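Long-range contacts in fanconi-associated nuclease 1 homolog (Pseudomonas aeruginosa, PDB 5Y7Q), which belongs to the FAN1 family and combines a helix-turn-helix-type domain, a SAP domain and a VRR-NUC domain, and is modelled with bound DNA: residues 39-44 with 80-85; 92-97 with 184-189; 193-198 with 238-243. All blocks are in the same frame, centred on the assembly; numbering follows the deposited sequence.

Interaction 1. Residues 39-44 with 80-85; sequences EPFYYL and SQALLV. With nucleotides of chain B.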
loop_
_atom_site.group_PDB
_atom_site.type_symbol
_atom_site.label_atom_id
_atom_site.label_comp_id
_atom_site.label_asym_id
_atom_site.label_seq_id
_atom_site.Cartn_x
_atom_site.Cartn_y
_atom_site.Cartn_z
ATOM N N GLU A 39 5.309 -31.924 0.016
ATOM C CA GLU A 39 6.584 -32.061 -0.689
ATOM C C GLU A 39 7.629 -31.187 -0.021
ATOM O O GLU A 39 7.491 -29.956 -0.012
ATOM C CB GLU A 39 6.458 -31.696 -2.171
ATOM C CG GLU A 39 5.022 -31.526 -2.663
ATOM C CD GLU A 39 4.566 -30.063 -2.698
ATOM O OE1 GLU A 39 5.165 -29.285 -3.475
ATOM O OE2 GLU A 39 3.621 -29.691 -1.960
ATOM N N PRO A 40 8.690 -31.777 0.523
ATOM C CA PRO A 40 9.682 -30.985 1.273
ATOM C C PRO A 40 10.371 -29.909 0.454
ATOM O O PRO A 40 10.963 -28.986 1.038
ATOM C CB PRO A 40 10.682 -32.042 1.756
ATOM C CG PRO A 40 10.442 -33.224 0.884
ATOM C CD PRO A 40 8.997 -33.208 0.513
ATOM N N PHE A 41 10.320 -29.996 -0.873
ATOM C CA PHE A 41 10.924 -29.013 -1.767
ATOM C C PHE A 41 9.939 -27.964 -2.302
ATOM O O PHE A 41 10.248 -27.314 -3.304
ATOM C CB PHE A 41 11.664 -29.715 -2.900
ATOM C CG PHE A 41 13.002 -30.261 -2.476
ATOM C CD1 PHE A 41 14.030 -29.394 -2.105
ATOM C CD2 PHE A 41 13.228 -31.637 -2.423
ATOM C CE1 PHE A 41 15.266 -29.894 -1.688
ATOM C CE2 PHE A 41 14.463 -32.143 -2.017
ATOM C CZ PHE A 41 15.485 -31.275 -1.651
ATOM N N TYR A 42 8.748 -27.828 -1.701
ATOM C CA TYR A 42 7.683 -26.964 -2.219
ATOM C C TYR A 42 8.206 -25.609 -2.701
ATOM O O TYR A 42 7.826 -25.135 -3.782
ATOM C CB TYR A 42 6.601 -26.747 -1.137
ATOM C CG TYR A 42 7.056 -25.912 0.043
ATOM C CD1 TYR A 42 7.714 -26.490 1.124
ATOM C CD2 TYR A 42 6.876 -24.537 0.053
ATOM C CE1 TYR A 42 8.164 -25.714 2.186
ATOM C CE2 TYR A 42 7.312 -23.757 1.102
ATOM C CZ TYR A 42 7.952 -24.346 2.165
ATOM O OH TYR A 42 8.389 -23.555 3.206
ATOM N N TYR A 43 9.114 -25.004 -1.928
ATOM C CA TYR A 43 9.628 -23.675 -2.251
ATOM C C TYR A 43 10.473 -23.697 -3.525
ATOM O O TYR A 43 10.325 -22.822 -4.389
ATOM C CB TYR A 43 10.440 -23.140 -1.067
ATOM C CG TYR A 43 11.630 -24.022 -0.666
ATOM C CD1 TYR A 43 11.446 -25.155 0.127
ATOM C CD2 TYR A 43 12.931 -23.720 -1.085
ATOM C CE1 TYR A 43 12.511 -25.971 0.490
ATOM C CE2 TYR A 43 14.003 -24.514 -0.707
ATOM C CZ TYR A 43 13.793 -25.646 0.076
ATOM O OH TYR A 43 14.854 -26.460 0.447
ATOM N N LEU A 44 11.362 -24.690 -3.660
ATOM C CA LEU A 44 12.153 -24.817 -4.883
ATOM C C LEU A 44 11.257 -25.008 -6.106
ATOM O O LEU A 44 11.443 -24.334 -7.126
ATOM C CB LEU A 44 13.139 -25.970 -4.746
ATOM C CG LEU A 44 13.932 -26.360 -5.982
ATOM C CD1 LEU A 44 14.806 -25.213 -6.395
ATOM C CD2 LEU A 44 14.764 -27.557 -5.634
ATOM N N SER A 80 21.703 -27.865 -4.290
ATOM C CA SER A 80 22.243 -26.520 -4.428
ATOM C C SER A 80 21.173 -25.540 -4.882
ATOM O O SER A 80 21.126 -24.398 -4.397
ATOM C CB SER A 80 23.418 -26.521 -5.388
ATOM O OG SER A 80 24.251 -27.615 -5.096
ATOM N N GLN A 81 20.307 -25.958 -5.810
ATOM C CA GLN A 81 19.121 -25.152 -6.103
ATOM C C GLN A 81 18.367 -24.796 -4.818
ATOM O O GLN A 81 18.092 -23.617 -4.545
ATOM C CB GLN A 81 18.200 -25.903 -7.071
ATOM C CG GLN A 81 18.686 -25.981 -8.501
ATOM C CD GLN A 81 17.695 -26.693 -9.405
ATOM O OE1 GLN A 81 17.079 -27.665 -9.000
ATOM N NE2 GLN A 81 17.546 -26.217 -10.636
ATOM N N ALA A 82 18.072 -25.813 -3.995
ATOM C CA ALA A 82 17.282 -25.620 -2.778
ATOM C C ALA A 82 17.968 -24.658 -1.829
ATOM O O ALA A 82 17.332 -23.751 -1.278
ATOM C CB ALA A 82 17.050 -26.955 -2.080
ATOM N N LEU A 83 19.275 -24.842 -1.630
ATOM C CA LEU A 83 20.014 -23.951 -0.750
ATOM C C LEU A 83 19.919 -22.525 -1.242
ATOM O O LEU A 83 19.672 -21.601 -0.451
ATOM C CB LEU A 83 21.466 -24.377 -0.656
ATOM C CG LEU A 83 22.205 -23.449 0.294
ATOM C CD1 LEU A 83 21.532 -23.536 1.665
ATOM C CD2 LEU A 83 23.695 -23.826 0.357
ATOM N N LEU A 84 20.070 -22.334 -2.552
ATOM C CA LEU A 84 19.959 -20.993 -3.103
ATOM C C LEU A 84 18.633 -20.367 -2.721
ATOM O O LEU A 84 18.580 -19.269 -2.142
ATOM C CB LEU A 84 20.090 -21.018 -4.617
ATOM C CG LEU A 84 20.319 -19.603 -5.135
ATOM C CD1 LEU A 84 21.460 -18.990 -4.336
ATOM C CD2 LEU A 84 20.664 -19.631 -6.608
ATOM N N VAL A 85 17.544 -21.067 -3.024
ATOM C CA VAL A 85 16.242 -20.456 -2.819
ATOM C C VAL A 85 16.051 -20.122 -1.349
ATOM O O VAL A 85 15.540 -19.037 -0.998
ATOM C CB VAL A 85 15.154 -21.381 -3.373
ATOM C CG1 VAL A 85 13.812 -20.863 -3.028
ATOM C CG2 VAL A 85 15.308 -21.457 -4.887
ATOM P P DG B 10 9.497 -25.434 5.939
ATOM O OP1 DG B 10 9.980 -26.772 6.340
ATOM O OP2 DG B 10 10.105 -24.661 4.845
ATOM O "O5'" DG B 10 7.943 -25.637 5.682
ATOM C "C5'" DG B 10 7.159 -26.253 6.691
ATOM C "C4'" DG B 10 5.718 -25.892 6.516
ATOM O "O4'" DG B 10 5.552 -24.496 6.830
ATOM C "C3'" DG B 10 5.208 -26.085 5.092
ATOM O "O3'" DG B 10 4.143 -27.005 5.078
ATOM C "C2'" DG B 10 4.748 -24.700 4.642
ATOM C "C1'" DG B 10 4.635 -23.923 5.940
ATOM N N9 DG B 10 4.977 -22.531 5.759
ATOM C C8 DG B 10 6.029 -22.025 5.033
ATOM N N7 DG B 10 6.087 -20.725 5.037
ATOM C C5 DG B 10 4.992 -20.345 5.807
ATOM C C6 DG B 10 4.529 -19.055 6.167
ATOM O O6 DG B 10 5.012 -17.947 5.859
ATOM N N1 DG B 10 3.373 -19.129 6.958
ATOM C C2 DG B 10 2.749 -20.306 7.344
ATOM N N2 DG B 10 1.656 -20.191 8.106
ATOM N N3 DG B 10 3.178 -21.510 7.019
ATOM C C4 DG B 10 4.297 -21.455 6.250
#
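Phe41, Tyr43 and Leu44, at the start of helix 42-57, meet Gln81, Ala82 and Val85 on helix 78-89 through apolar packing inside the helix-turn-helix region. Two aromatic rings converge on the small side chain of Ala82. Phe41 holds the N-cap position, and Phe41 CE1 is 3.5 Å from Ala82 CB, which lies near the ring plane at its edge. Tyr43 CZ approaches Ala82 CB at 4.1 Å. The Tyr43 ring is also edge-on to helix 78-89, and its CD2 lies 3.6 Å from Val85 CG1. With CG between the backbone N and the carbonyl carbon (chi1 59°), its ring is carried across to that helix. Leu44 contributes its branched end: CD1 reaches Gln81 CB at 3.5 Å, the two side chains meeting almost at right angles, and Val85 CG2 at 4.1 Å.

Polar interactions lie around this apolar seam. The Tyr43 hydroxyl is hydrogen-bonded to Glu104, its ring makes a cation-pi contact with Arg86, and Gln81 NE2 bonds to the backbone O of Phe73. Tyr42 instead faces the DNA: its OH donates a hydrogen bond to OP2 of DG10 of chain B at 2.6 Å, while Tyr43 CD1 lies over one face of its ring.

The chemistry implies different roles: Tyr43, with Phe41 and Leu44, packs on helix 78-89, while Tyr42 donates to a phosphate oxygen, a group common to every nucleotide.

Interaction 2. Residues 92-97 with 184-189; sequences GTLFRE and VYELRC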
loop_
_atom_site.group_PDB
_atom_site.type_symbol
_atom_site.label_atom_id
_atom_site.label_comp_id
_atom_site.label_asym_id
_atom_site.label_seq_id
_atom_site.Cartn_x
_atom_site.Cartn_y
_atom_site.Cartn_z
ATOM N N GLY A 92 18.317 -10.261 4.326
ATOM C CA GLY A 92 19.717 -9.916 4.252
ATOM C C GLY A 92 20.488 -10.842 3.341
ATOM O O GLY A 92 19.948 -11.823 2.817
ATOM N N THR A 93 21.737 -10.490 3.082
ATOM C CA THR A 93 22.560 -11.264 2.174
ATOM C C THR A 93 23.605 -12.158 2.865
ATOM O O THR A 93 24.233 -12.972 2.191
ATOM C CB THR A 93 23.203 -10.293 1.180
ATOM O OG1 THR A 93 23.440 -10.961 -0.061
ATOM C CG2 THR A 93 24.487 -9.713 1.722
ATOM N N LEU A 94 23.753 -12.089 4.189
ATOM C CA LEU A 94 24.836 -12.749 4.923
ATOM C C LEU A 94 24.294 -13.844 5.836
ATOM O O LEU A 94 23.342 -13.609 6.591
ATOM C CB LEU A 94 25.598 -11.737 5.767
ATOM C CG LEU A 94 26.258 -10.576 5.030
ATOM C CD1 LEU A 94 26.545 -9.421 6.013
ATOM C CD2 LEU A 94 27.541 -11.041 4.309
ATOM N N PHE A 95 24.900 -15.028 5.781
ATOM C CA PHE A 95 24.420 -16.171 6.550
ATOM C C PHE A 95 25.586 -16.940 7.149
ATOM O O PHE A 95 26.681 -16.987 6.582
ATOM C CB PHE A 95 23.575 -17.109 5.679
ATOM C CG PHE A 95 22.412 -16.419 5.033
ATOM C CD1 PHE A 95 22.499 -15.960 3.736
ATOM C CD2 PHE A 95 21.253 -16.164 5.753
ATOM C CE1 PHE A 95 21.454 -15.295 3.155
ATOM C CE2 PHE A 95 20.205 -15.504 5.170
ATOM C CZ PHE A 95 20.305 -15.069 3.866
ATOM N N ARG A 96 25.348 -17.515 8.321
ATOM C CA ARG A 96 26.297 -18.405 8.974
ATOM C C ARG A 96 25.897 -19.833 8.667
ATOM O O ARG A 96 24.716 -20.173 8.746
ATOM C CB ARG A 96 26.292 -18.211 10.488
ATOM C CG ARG A 96 26.637 -16.834 11.008
ATOM C CD ARG A 96 26.294 -16.746 12.499
ATOM N NE ARG A 96 26.900 -17.808 13.319
ATOM C CZ ARG A 96 27.667 -17.609 14.395
ATOM N NH1 ARG A 96 27.952 -16.378 14.818
ATOM N NH2 ARG A 96 28.151 -18.651 15.065
ATOM N N GLU A 97 26.877 -20.676 8.348
ATOM C CA GLU A 97 26.572 -22.049 7.939
ATOM C C GLU A 97 25.571 -22.730 8.880
ATOM O O GLU A 97 24.661 -23.439 8.425
ATOM C CB GLU A 97 27.868 -22.862 7.855
ATOM C CG GLU A 97 27.671 -24.256 7.317
ATOM C CD GLU A 97 28.983 -24.951 7.043
ATOM O OE1 GLU A 97 29.351 -25.864 7.817
ATOM O OE2 GLU A 97 29.654 -24.574 6.055
ATOM N N VAL A 184 30.960 -18.235 6.932
ATOM C CA VAL A 184 29.941 -17.238 6.653
ATOM C C VAL A 184 29.843 -17.047 5.145
ATOM O O VAL A 184 30.842 -16.739 4.493
ATOM C CB VAL A 184 30.270 -15.906 7.355
ATOM C CG1 VAL A 184 29.552 -14.784 6.686
ATOM C CG2 VAL A 184 29.871 -15.979 8.819
ATOM N N TYR A 185 28.643 -17.207 4.591
ATOM C CA TYR A 185 28.389 -17.074 3.164
ATOM C C TYR A 185 27.657 -15.772 2.861
ATOM O O TYR A 185 26.838 -15.298 3.661
ATOM C CB TYR A 185 27.568 -18.259 2.656
ATOM C CG TYR A 185 28.191 -19.601 3.005
ATOM C CD1 TYR A 185 29.246 -20.109 2.269
ATOM C CD2 TYR A 185 27.734 -20.336 4.078
ATOM C CE1 TYR A 185 29.824 -21.316 2.587
ATOM C CE2 TYR A 185 28.294 -21.552 4.394
ATOM C CZ TYR A 185 29.342 -22.039 3.650
ATOM O OH TYR A 185 29.920 -23.249 3.974
ATOM N N GLU A 186 27.979 -15.183 1.708
ATOM C CA GLU A 186 27.304 -13.988 1.212
ATOM C C GLU A 186 26.717 -14.268 -0.168
ATOM O O GLU A 186 27.451 -14.642 -1.094
ATOM C CB GLU A 186 28.246 -12.784 1.141
ATOM C CG GLU A 186 27.564 -11.526 0.587
ATOM C CD GLU A 186 28.508 -10.338 0.432
ATOM O OE1 GLU A 186 29.447 -10.395 -0.411
ATOM O OE2 GLU A 186 28.308 -9.336 1.160
ATOM N N LEU A 187 25.407 -14.036 -0.311
ATOM C CA LEU A 187 24.725 -14.141 -1.599
ATOM C C LEU A 187 25.046 -12.940 -2.488
ATOM O O LEU A 187 25.005 -11.801 -2.029
ATOM C CB LEU A 187 23.236 -14.237 -1.330
ATOM C CG LEU A 187 22.143 -14.489 -2.332
ATOM C CD1 LEU A 187 22.399 -15.764 -3.125
ATOM C CD2 LEU A 187 20.933 -14.624 -1.412
ATOM N N ARG A 188 25.483 -13.188 -3.727
ATOM C CA ARG A 188 25.848 -12.107 -4.643
ATOM C C ARG A 188 24.904 -11.870 -5.821
ATOM O O ARG A 188 25.173 -10.968 -6.621
ATOM C CB ARG A 188 27.275 -12.321 -5.147
ATOM C CG ARG A 188 28.323 -11.761 -4.182
ATOM C CD ARG A 188 29.001 -10.519 -4.744
ATOM N NE ARG A 188 28.968 -10.489 -6.211
ATOM C CZ ARG A 188 29.742 -11.223 -7.014
ATOM N NH1 ARG A 188 29.625 -11.125 -8.340
ATOM N NH2 ARG A 188 30.621 -12.076 -6.496
ATOM N N CYS A 189 23.849 -12.667 -5.989
ATOM C CA CYS A 189 22.907 -12.523 -7.101
ATOM C C CYS A 189 21.582 -11.791 -6.748
ATOM O O CYS A 189 20.651 -11.797 -7.563
ATOM C CB CYS A 189 22.625 -13.899 -7.716
ATOM S SG CYS A 189 21.950 -15.132 -6.577
#
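Phe95 and Tyr185 form the hydrogen-bonded pair of an antiparallel beta ladder, exchanging bonds both ways: Phe95 N to Tyr185 O at 2.9 Å and Tyr185 N to Phe95 O at 2.8 Å. Leu187 N adds a third, to Thr93 O at 3.0 Å. Strand 94-96 thereby becomes an edge of a small three-stranded sheet with strand 184-187 in the middle. A side-chain bond extends the pairing past the end of strand 94-96, where the Tyr185 hydroxyl donates to Glu97 OE2. That oxygen lies at the edge of the phenol ring, and the carboxylate is turned only 16° from the ring plane. Glu97 reaches it with CG anti to the backbone N (chi1 -175°) and an extended chain, while its OE1 is salt-bridged to Arg109.

The packing divides between the two faces. Phe95 and Leu187 pack on helix 78-89, Tyr185 on helix 108-118. On the face of Leu94, Arg96, Val184 and Glu186, Arg96 is salt-bridged through its guanidinium to Glu182, while Arg96 CG rests 4.0 Å from Val184 CG2. Leu94 and Glu186 extend alongside each other, with Leu94 CD2 3.7 Å from Glu186 CB.

Interaction 3. Residues 193-198 with 238-243; sequences CDRLRL and DVDAYL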
loop_
_atom_site.group_PDB
_atom_site.type_symbol
_atom_site.label_atom_id
_atom_site.label_comp_id
_atom_site.label_asym_id
_atom_site.label_seq_id
_atom_site.Cartn_x
_atom_site.Cartn_y
_atom_site.Cartn_z
ATOM N N CYS A 193 17.845 -11.530 -8.803
ATOM C CA CYS A 193 16.638 -12.145 -8.258
ATOM C C CYS A 193 15.522 -11.120 -8.054
ATOM O O CYS A 193 14.362 -11.370 -8.407
ATOM C CB CYS A 193 16.962 -12.846 -6.948
ATOM S SG CYS A 193 17.947 -14.310 -7.229
ATOM N N ASP A 194 15.842 -9.969 -7.457
ATOM C CA ASP A 194 14.806 -8.969 -7.273
ATOM C C ASP A 194 14.276 -8.502 -8.623
ATOM O O ASP A 194 13.067 -8.270 -8.771
ATOM C CB ASP A 194 15.324 -7.810 -6.408
ATOM C CG ASP A 194 15.516 -8.221 -4.923
ATOM O OD1 ASP A 194 14.980 -9.281 -4.494
ATOM O OD2 ASP A 194 16.215 -7.491 -4.185
ATOM N N ARG A 195 15.141 -8.433 -9.635
ATOM C CA ARG A 195 14.656 -8.082 -10.961
ATOM C C ARG A 195 13.701 -9.146 -11.484
ATOM O O ARG A 195 12.704 -8.817 -12.145
ATOM C CB ARG A 195 15.824 -7.862 -11.925
ATOM C CG ARG A 195 15.370 -7.558 -13.326
ATOM C CD ARG A 195 16.514 -7.292 -14.270
ATOM N NE ARG A 195 16.890 -5.881 -14.280
ATOM C CZ ARG A 195 16.640 -5.037 -15.281
ATOM N NH1 ARG A 195 16.003 -5.443 -16.384
ATOM N NH2 ARG A 195 17.028 -3.772 -15.173
ATOM N N LEU A 196 13.959 -10.425 -11.167
ATOM C CA LEU A 196 13.038 -11.471 -11.614
ATOM C C LEU A 196 11.707 -11.393 -10.870
ATOM O O LEU A 196 10.639 -11.468 -11.488
ATOM C CB LEU A 196 13.658 -12.853 -11.445
ATOM C CG LEU A 196 14.926 -13.262 -12.214
ATOM C CD1 LEU A 196 15.399 -14.601 -11.663
ATOM C CD2 LEU A 196 14.741 -13.349 -13.740
ATOM N N ARG A 197 11.759 -11.231 -9.546
ATOM C CA ARG A 197 10.566 -11.027 -8.726
ATOM C C ARG A 197 9.693 -9.892 -9.265
ATOM O O ARG A 197 8.476 -10.047 -9.437
ATOM C CB ARG A 197 10.995 -10.723 -7.290
ATOM C CG ARG A 197 9.940 -10.976 -6.262
ATOM C CD ARG A 197 10.575 -11.178 -4.902
ATOM N NE ARG A 197 11.474 -10.081 -4.572
ATOM C CZ ARG A 197 11.075 -8.899 -4.135
ATOM N NH1 ARG A 197 9.788 -8.664 -3.971
ATOM N NH2 ARG A 197 11.955 -7.954 -3.868
ATOM N N LEU A 198 10.304 -8.737 -9.532
ATOM C CA LEU A 198 9.531 -7.603 -9.995
ATOM C C LEU A 198 8.997 -7.860 -11.398
ATOM O O LEU A 198 7.880 -7.454 -11.726
ATOM C CB LEU A 198 10.375 -6.332 -9.917
ATOM C CG LEU A 198 10.032 -5.291 -10.976
ATOM C CD1 LEU A 198 8.867 -4.420 -10.520
ATOM C CD2 LEU A 198 11.223 -4.445 -11.407
ATOM N N ASP A 238 11.365 -0.073 -18.930
ATOM C CA ASP A 238 10.354 0.198 -17.907
ATOM C C ASP A 238 10.657 -0.562 -16.621
ATOM O O ASP A 238 10.497 -0.010 -15.524
ATOM C CB ASP A 238 8.950 -0.138 -18.423
ATOM C CG ASP A 238 8.524 0.755 -19.586
ATOM O OD1 ASP A 238 7.654 0.330 -20.385
ATOM O OD2 ASP A 238 9.077 1.874 -19.705
ATOM N N VAL A 239 11.110 -1.818 -16.732
ATOM C CA VAL A 239 11.710 -2.498 -15.584
ATOM C C VAL A 239 12.871 -1.677 -15.025
ATOM O O VAL A 239 12.898 -1.342 -13.830
ATOM C CB VAL A 239 12.173 -3.911 -15.974
ATOM C CG1 VAL A 239 12.738 -4.648 -14.754
ATOM C CG2 VAL A 239 11.047 -4.683 -16.639
ATOM N N ASP A 240 13.840 -1.330 -15.887
ATOM C CA ASP A 240 14.958 -0.488 -15.452
ATOM C C ASP A 240 14.476 0.736 -14.672
ATOM O O ASP A 240 15.041 1.084 -13.627
ATOM C CB ASP A 240 15.794 -0.030 -16.655
ATOM C CG ASP A 240 16.517 -1.173 -17.348
ATOM O OD1 ASP A 240 16.757 -2.203 -16.698
ATOM O OD2 ASP A 240 16.858 -1.043 -18.546
ATOM N N ALA A 241 13.413 1.385 -15.147
ATOM C CA ALA A 241 12.983 2.622 -14.514
ATOM C C ALA A 241 12.358 2.357 -13.159
ATOM O O ALA A 241 12.651 3.069 -12.195
ATOM C CB ALA A 241 12.011 3.379 -15.417
ATOM N N TYR A 242 11.470 1.360 -13.070
ATOM C CA TYR A 242 10.883 1.001 -11.774
ATOM C C TYR A 242 11.983 0.748 -10.757
ATOM O O TYR A 242 11.911 1.219 -9.611
ATOM C CB TYR A 242 9.988 -0.241 -11.923
ATOM C CG TYR A 242 8.977 -0.499 -10.824
ATOM C CD1 TYR A 242 9.374 -0.869 -9.555
ATOM C CD2 TYR A 242 7.612 -0.399 -11.074
ATOM C CE1 TYR A 242 8.445 -1.103 -8.542
ATOM C CE2 TYR A 242 6.670 -0.630 -10.071
ATOM C CZ TYR A 242 7.093 -0.988 -8.802
ATOM O OH TYR A 242 6.170 -1.232 -7.790
ATOM N N LEU A 243 13.043 0.037 -11.182
ATOM C CA LEU A 243 14.154 -0.219 -10.279
ATOM C C LEU A 243 14.848 1.070 -9.887
ATOM O O LEU A 243 15.292 1.222 -8.739
ATOM C CB LEU A 243 15.137 -1.188 -10.911
ATOM C CG LEU A 243 14.583 -2.606 -10.916
ATOM C CD1 LEU A 243 15.470 -3.507 -11.730
ATOM C CD2 LEU A 243 14.419 -3.113 -9.487
#
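Leu198 and Arg195 carry a steep helix-helix crossing in which helix 190-201 packs against helix 236-253. The short helical segments make an angle of 112° and approach to 10.9 Å between axes, so large side chains have to span the gap. The crossing joins the helix that follows the small three-stranded sheet to a long helix of the central, helical part of the chain.

Leu198 divides its two methyl groups between different partners. CD1 sits over a face of the Tyr242 ring in a CH-pi contact, 3.8 Å from the centroid and 15° off the ring normal. CD2 turns to the aliphatic side chains, lying 3.7 Å from Val239 CG1 and 3.9 Å from Leu243 CG. Leu198 and Val239 run antiparallel alongside each other, which sets methyl against methyl. Behind this group, Tyr242 continues onto Leu275 and Arg278 of helix 273-292.

Beside the apolar centre, Arg195 extends with CG anti to the backbone N and then bends at chi3 (-89°), bringing its guanidinium across to helix 236-253. The group is modelled as salt-bridged to Asp240, but those charged atoms are placed too close together for the geometry to be trusted; a long, weak ion pair with Glu66 lies nearby. Subject to the same caution, one face of the guanidinium is modelled against the valine, with Arg195 NH1 3.7 Å from Val239 CG1.

The three contacts follow one another along the chain, each closing before the next opens. Interactions 1 and 2 have centres 16 Å apart: helix 78-89 of interaction 1 precedes strand 94-96 in the chain and packs against Leu187 of interaction 2, the two contacts touching where Leu84 CD1 lies 3.6 Å from Leu187 CD1. Strand 184-187 of interaction 2 leads into helix 190-201 of interaction 3, about 22 Å away between centres. Interactions 1 and 3 lie about 23 Å apart between centres without touching. Together they trace a route from a DNA-contacting helix start, through a sheet completed by a strand from far along the sequence, to the central helices.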